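Local coordinates for RidA family protein (Mycobacterium tuberculosis, PDB 3I7T), which is of unknown function but belongs to the YjgF/YER057c/UK114 (RidA) family and assembles as a homotrimer, at the interface of chains A and B. Residues are numbered along the deposited sequence; one frame, centred on the assembly and turned at random. Chains: chain A/B, Putative uncharacterized protein.

Contact 1: the interface of chains A and B. Residues chain A 68, 70, 98; chain B 31, 33, 70, 72, 115, 117.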
# COMPACT_ATOMS: atom_id res chain seq x y z
N ARG A 68 1.23 2.69 -10.35
CA ARG A 68 0.48 3.03 -9.14
C ARG A 68 1.15 4.12 -8.31
O ARG A 68 2.37 4.10 -8.09
CB ARG A 68 0.25 1.80 -8.24
CG ARG A 68 -0.46 2.17 -6.92
CD ARG A 68 -0.52 1.06 -5.86
NE ARG A 68 -1.18 -0.18 -6.27
CZ ARG A 68 -2.50 -0.40 -6.20
NH1 ARG A 68 -3.33 0.55 -5.79
NH2 ARG A 68 -3.00 -1.57 -6.58
N ARG A 70 0.30 6.20 -4.40
CA ARG A 70 -0.54 6.16 -3.21
C ARG A 70 -0.18 7.40 -2.45
O ARG A 70 1.01 7.67 -2.24
CB ARG A 70 -0.26 4.91 -2.37
CG ARG A 70 -1.13 4.79 -1.12
CD ARG A 70 -0.94 3.42 -0.42
NE ARG A 70 -1.50 2.33 -1.22
CZ ARG A 70 -0.78 1.46 -1.93
NH1 ARG A 70 -1.39 0.52 -2.62
NH2 ARG A 70 0.55 1.51 -1.92
N SER A 98 -4.58 6.13 -4.91
CA SER A 98 -5.48 6.23 -3.77
C SER A 98 -5.06 7.46 -3.01
O SER A 98 -3.90 7.84 -3.08
CB SER A 98 -5.37 5.01 -2.87
OG SER A 98 -5.50 3.84 -3.66
N VAL B 31 -5.36 -2.04 -9.22
CA VAL B 31 -6.63 -1.36 -9.14
C VAL B 31 -6.54 -0.21 -8.12
O VAL B 31 -5.97 -0.37 -7.01
CB VAL B 31 -7.76 -2.36 -8.79
CG1 VAL B 31 -9.16 -1.70 -8.84
CG2 VAL B 31 -7.72 -3.54 -9.76
N GLY B 33 -7.61 2.71 -5.35
CA GLY B 33 -8.47 2.74 -4.16
C GLY B 33 -9.90 2.92 -4.65
O GLY B 33 -10.19 3.81 -5.46
N ARG B 70 -6.32 -4.23 0.17
CA ARG B 70 -5.96 -3.37 1.29
C ARG B 70 -7.20 -2.57 1.56
O ARG B 70 -7.77 -2.00 0.63
CB ARG B 70 -4.79 -2.46 0.93
CG ARG B 70 -4.34 -1.54 2.07
CD ARG B 70 -3.04 -0.78 1.71
NE ARG B 70 -1.89 -1.69 1.66
CZ ARG B 70 -1.31 -2.11 0.53
NH1 ARG B 70 -0.28 -2.94 0.60
NH2 ARG B 70 -1.73 -1.69 -0.65
N TYR B 72 -9.14 0.35 3.87
CA TYR B 72 -9.19 1.48 4.78
C TYR B 72 -10.61 1.68 5.26
O TYR B 72 -11.53 1.80 4.45
CB TYR B 72 -8.74 2.76 4.07
CG TYR B 72 -7.44 2.63 3.33
CD1 TYR B 72 -6.23 2.74 4.00
CD2 TYR B 72 -7.40 2.40 1.96
CE1 TYR B 72 -5.02 2.61 3.34
CE2 TYR B 72 -6.19 2.28 1.28
CZ TYR B 72 -5.00 2.38 1.99
OH TYR B 72 -3.78 2.26 1.34
N GLU B 115 -8.28 -1.22 -2.10
CA GLU B 115 -7.37 -1.40 -3.23
C GLU B 115 -7.21 -2.88 -3.54
O GLU B 115 -7.45 -3.74 -2.69
CB GLU B 115 -5.99 -0.85 -2.86
CG GLU B 115 -5.97 0.61 -2.55
CD GLU B 115 -4.60 1.04 -2.04
OE1 GLU B 115 -3.77 0.15 -1.77
OE2 GLU B 115 -4.35 2.25 -1.92
N ASP B 117 -4.43 -5.72 -5.84
CA ASP B 117 -3.40 -6.09 -6.80
C ASP B 117 -3.73 -7.48 -7.29
O ASP B 117 -4.13 -8.35 -6.50
CB ASP B 117 -2.01 -6.10 -6.16
CG ASP B 117 -1.60 -4.73 -5.68
OD1 ASP B 117 -1.52 -3.82 -6.51
OD2 ASP B 117 -1.35 -4.58 -4.46
O HOH W 1 0.75 -2.01 -6.40
O HOH W 2 -0.56 -2.41 -3.28

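Contact 2: the interface of chains A and B. Residues chain A 79-80, 99; chain B 13, 16-17, 106.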
# COMPACT_ATOMS: atom_id res chain seq x y z
N TRP A 79 -7.71 17.94 -1.09
CA TRP A 79 -7.39 16.97 -2.13
C TRP A 79 -7.19 17.59 -3.51
O TRP A 79 -6.46 17.05 -4.33
CB TRP A 79 -8.45 15.86 -2.21
CG TRP A 79 -9.79 16.30 -2.72
CD1 TRP A 79 -10.84 16.77 -1.98
CD2 TRP A 79 -10.23 16.31 -4.09
NE1 TRP A 79 -11.91 17.07 -2.80
CE2 TRP A 79 -11.56 16.80 -4.10
CE3 TRP A 79 -9.63 15.96 -5.30
CZ2 TRP A 79 -12.30 16.95 -5.27
CZ3 TRP A 79 -10.37 16.11 -6.47
CH2 TRP A 79 -11.69 16.60 -6.44
N ARG A 80 -7.83 18.73 -3.75
CA ARG A 80 -7.72 19.36 -5.06
C ARG A 80 -6.37 20.00 -5.34
O ARG A 80 -5.89 19.94 -6.46
CB ARG A 80 -8.83 20.38 -5.27
CG ARG A 80 -9.98 19.81 -6.05
CD ARG A 80 -10.99 20.87 -6.42
NE ARG A 80 -12.18 20.23 -6.97
CZ ARG A 80 -12.24 19.70 -8.19
NH1 ARG A 80 -11.18 19.75 -8.99
NH2 ARG A 80 -13.36 19.13 -8.60
N MET A 99 -5.98 8.09 -2.30
CA MET A 99 -5.62 9.20 -1.43
C MET A 99 -6.38 9.03 -0.14
O MET A 99 -7.60 8.99 -0.14
CB MET A 99 -6.01 10.53 -2.07
CG MET A 99 -5.48 11.75 -1.34
SD MET A 99 -6.19 13.31 -1.95
CE MET A 99 -5.48 13.36 -3.59
N PHE B 13 -13.40 12.77 -11.02
CA PHE B 13 -12.30 12.58 -10.10
C PHE B 13 -11.06 12.03 -10.82
O PHE B 13 -9.94 12.47 -10.58
CB PHE B 13 -12.75 11.67 -8.96
CG PHE B 13 -11.79 11.62 -7.79
CD1 PHE B 13 -11.18 10.43 -7.43
CD2 PHE B 13 -11.51 12.77 -7.05
CE1 PHE B 13 -10.30 10.37 -6.36
CE2 PHE B 13 -10.63 12.72 -5.97
CZ PHE B 13 -10.02 11.52 -5.63
N ALA B 16 -9.90 15.12 -12.57
CA ALA B 16 -9.21 16.10 -11.75
C ALA B 16 -7.83 15.65 -11.25
O ALA B 16 -6.92 16.46 -11.13
CB ALA B 16 -10.10 16.55 -10.58
N VAL B 17 -7.68 14.35 -10.95
CA VAL B 17 -6.45 13.85 -10.33
C VAL B 17 -5.48 13.17 -11.32
O VAL B 17 -4.28 13.07 -11.05
CB VAL B 17 -6.78 12.90 -9.15
CG1 VAL B 17 -5.51 12.35 -8.52
CG2 VAL B 17 -7.63 13.63 -8.12
N ILE B 106 -12.12 10.39 1.04
CA ILE B 106 -12.27 11.59 0.20
C ILE B 106 -13.56 12.39 0.44
O ILE B 106 -13.61 13.60 0.18
CB ILE B 106 -12.17 11.22 -1.30
CG1 ILE B 106 -12.01 12.47 -2.16
CG2 ILE B 106 -13.37 10.37 -1.73
CD1 ILE B 106 -10.61 12.98 -2.20
O HOH W 3 -10.39 8.46 -0.29

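Contact 3: the interface of chains A and B. Residues chain A 67, 96; chain B 20-23, 30-32.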
# COMPACT_ATOMS: atom_id res chain seq x y z
N VAL A 67 2.82 2.69 -12.48
CA VAL A 67 1.51 2.06 -12.66
C VAL A 67 0.61 2.36 -11.48
O VAL A 67 -0.62 2.28 -11.58
CB VAL A 67 1.59 0.52 -12.85
CG1 VAL A 67 2.32 0.15 -14.18
CG2 VAL A 67 2.27 -0.15 -11.65
N VAL A 96 -2.91 4.15 -11.53
CA VAL A 96 -3.98 4.14 -10.52
C VAL A 96 -3.48 4.89 -9.28
O VAL A 96 -2.27 5.00 -9.07
CB VAL A 96 -4.39 2.71 -10.14
CG1 VAL A 96 -4.63 1.88 -11.43
CG2 VAL A 96 -3.32 2.06 -9.23
N SER B 20 -6.09 6.15 -13.31
CA SER B 20 -6.94 5.14 -13.91
C SER B 20 -7.57 4.26 -12.85
O SER B 20 -7.04 4.11 -11.76
CB SER B 20 -6.12 4.24 -14.85
OG SER B 20 -5.62 4.95 -15.96
N ARG B 21 -8.71 3.67 -13.18
CA ARG B 21 -9.34 2.71 -12.29
C ARG B 21 -8.45 1.46 -12.17
O ARG B 21 -8.26 0.92 -11.08
CB ARG B 21 -10.73 2.34 -12.81
CG ARG B 21 -11.79 3.41 -12.58
CD ARG B 21 -12.22 3.42 -11.12
NE ARG B 21 -12.51 2.07 -10.66
CZ ARG B 21 -12.24 1.61 -9.44
NH1 ARG B 21 -11.68 2.40 -8.54
NH2 ARG B 21 -12.54 0.35 -9.13
N ALA B 22 -7.92 0.99 -13.31
CA ALA B 22 -7.02 -0.16 -13.34
C ALA B 22 -5.97 -0.01 -14.43
O ALA B 22 -6.23 0.59 -15.48
CB ALA B 22 -7.79 -1.43 -13.54
N VAL B 23 -4.79 -0.57 -14.18
CA VAL B 23 -3.75 -0.63 -15.20
C VAL B 23 -3.20 -2.04 -15.24
O VAL B 23 -2.99 -2.65 -14.19
CB VAL B 23 -2.62 0.40 -14.91
CG1 VAL B 23 -1.50 0.30 -15.97
CG2 VAL B 23 -3.20 1.79 -14.90
N VAL B 30 -3.08 -3.64 -11.47
CA VAL B 30 -3.34 -2.88 -10.24
C VAL B 30 -4.64 -2.09 -10.33
O VAL B 30 -5.00 -1.56 -11.38
CB VAL B 30 -2.16 -1.94 -9.87
CG1 VAL B 30 -0.93 -2.77 -9.60
CG2 VAL B 30 -1.90 -0.94 -10.97
N VAL B 31 -5.36 -2.04 -9.22
CA VAL B 31 -6.63 -1.36 -9.14
C VAL B 31 -6.54 -0.21 -8.12
O VAL B 31 -5.97 -0.37 -7.01
CB VAL B 31 -7.76 -2.36 -8.79
CG1 VAL B 31 -9.16 -1.70 -8.84
CG2 VAL B 31 -7.72 -3.54 -9.76
N ALA B 32 -7.08 0.94 -8.51
CA ALA B 32 -7.13 2.13 -7.67
C ALA B 32 -7.88 1.88 -6.36
O ALA B 32 -8.70 0.96 -6.28
CB ALA B 32 -7.83 3.28 -8.44

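Contact 1: the interface of chains A and B
A:Arg70 and A:Ser98 converge on the carboxylate of B:Glu115 at a subunit interface of the RidA-family trimer. Salt bridges come first. The A:Arg70 guanidinium grips B:Glu115 side-on through NE and NH1, with the carboxylate carbon at its edge. A:Arg70 NE meets B:Glu115 OE2 at 2.9 Å on its syn lone pair. A:Arg70 NH1 reaches B:Glu115 OE1 at 2.6 Å from above the carboxylate plane. A:Arg68 turns its guanidinium nearly perpendicular to the B:Asp117 carboxylate, and its NH2 meets OD1 at 2.7 Å. The bend at chi3 (-59°) in A:Arg68 carries its guanidinium to B:Asp117 and B:Val31.

Neutral groups add hydrogen bonds. A:Ser98 OG donates to B:Glu115 OE2 at 2.6 Å on the anti side, so this oxygen has donors on both sides. A:Arg68 NH1 bonds the backbone O of B:Val31 at 3.1 Å, from above the carbonyl plane.

Within chain B, B:Arg70 NH2 bonds B:Glu115 OE1 at 3.0 Å, in its own guanidinium plane. A:Arg70 NH1 and B:Arg70 NH2 lie 3.0 Å apart without a bond; B:Glu115 OE1, which accepts from both, probably offsets their like charges.

Waters also link the chains. One joins A:Arg68 NE to B:Asp117 OD1. Another joins A:Arg70 NH1, B:Arg70 NH2 and B:Asp117 OD2.

Contact 2: the interface of chains A and B
A:Trp79 presents one indole face to B:Phe13 and B:Ile106. This is an apolar patch of the subunit interface in the RidA-family homotrimer. B:Phe13 comes edge-to-face. Its CE2 lies above the rim of the six-membered ring, 3.4 Å from A:Trp79 CZ3, and the two ring planes are 59° apart. B:Ile106 uses the end of its longer branch. Its CD1 sits over the five-membered ring, 3.5 Å from A:Trp79 CG, in a CH-pi contact. B:Val17 adds CG2 at the outer end of the indole, 4.0 Å from A:Trp79 CZ3.

B:Ala16 CB lies 3.7 Å from A:Arg80 NH1. The arginine flanks the tryptophan in its own chain. Its CG packs on the indole face opposite B:Phe13. A:Trp79 CH2 lies over the centre of its guanidinium, the two planes being tilted. The indole is thus held between chain B side chains and A:Arg80.

A:Trp79 starts helix 79-90. Its CG stands between the backbone N and the carbonyl carbon (chi1 69°), which places one indole face toward chain B and the other against A:Arg80 CG. B:Phe13, B:Ala16 and B:Val17 share the short helix 12-17. Within it, B:Val17 CG2 also packs on a face of the B:Phe13 ring. Further out, a water links the backbone O of A:Met99, at 2.8 Å, to the backbone N of B:Ile106.

Contact 3: the interface of chains A and B
A:Val96 packs on the flat peptide groups of chain B. Its CG1 lies above two of their planes, near the carbonyl oxygens. Over the B:Ser20 to B:Arg21 peptide, A:Val96 CG1 is 3.3 Å from the carbonyl O of B:Ser20. Over the B:Val30 to B:Val31 peptide, A:Val96 CG1 is 3.5 Å from the O of B:Val30. Another plane is the peptide joining B:Val31 and B:Ala32. A:Val96 CB lies over its nitrogen, 3.6 Å from B:Ala32 N. A:Val96 CG2 is 4.1 Å from the backbone C of B:Val31.

In this RidA-family homotrimer, the valine thus packs largely against backbone. That backbone belongs to neighbouring strands 22-25 and 28-35 and to the loop before the first of them. A:Val96 itself is on a loop, and its CB and both methyls make the contacts described.

The two methyls divide the work. CG1 lies beside the backbone N (chi1 -49°), which turns it toward B:Ala22 and B:Val23. A:Val96 CG1 touches B:Val23 CG2 at 3.8 Å. CG2 points instead to the side chain of B:Val30. A:Val67, on strand 66-73, approaches the same residue with its backbone. The carbonyl O of A:Val67 lies 3.5 Å from the methyl CG2 of B:Val30.

Contact 1 and contact 3 are near neighbours, with C-alpha centres about 8 Å apart. They share B:Val31, and both use strand 66-73 of chain A and strand 28-35 of chain B. The C-alpha centre of contact 2 is about 14 Å from that of contact 1 and about 15 Å from that of contact 3. It is tied to contact 1 by A:Ser98 and A:Met99, which are consecutive. The stretch from A:Val96 to A:Met99 therefore feeds all three. Contact 3 places apolar packing close to the charged cluster, and contact 2 adds a second apolar patch farther along. In the homotrimer each subunit boundary repeats this set.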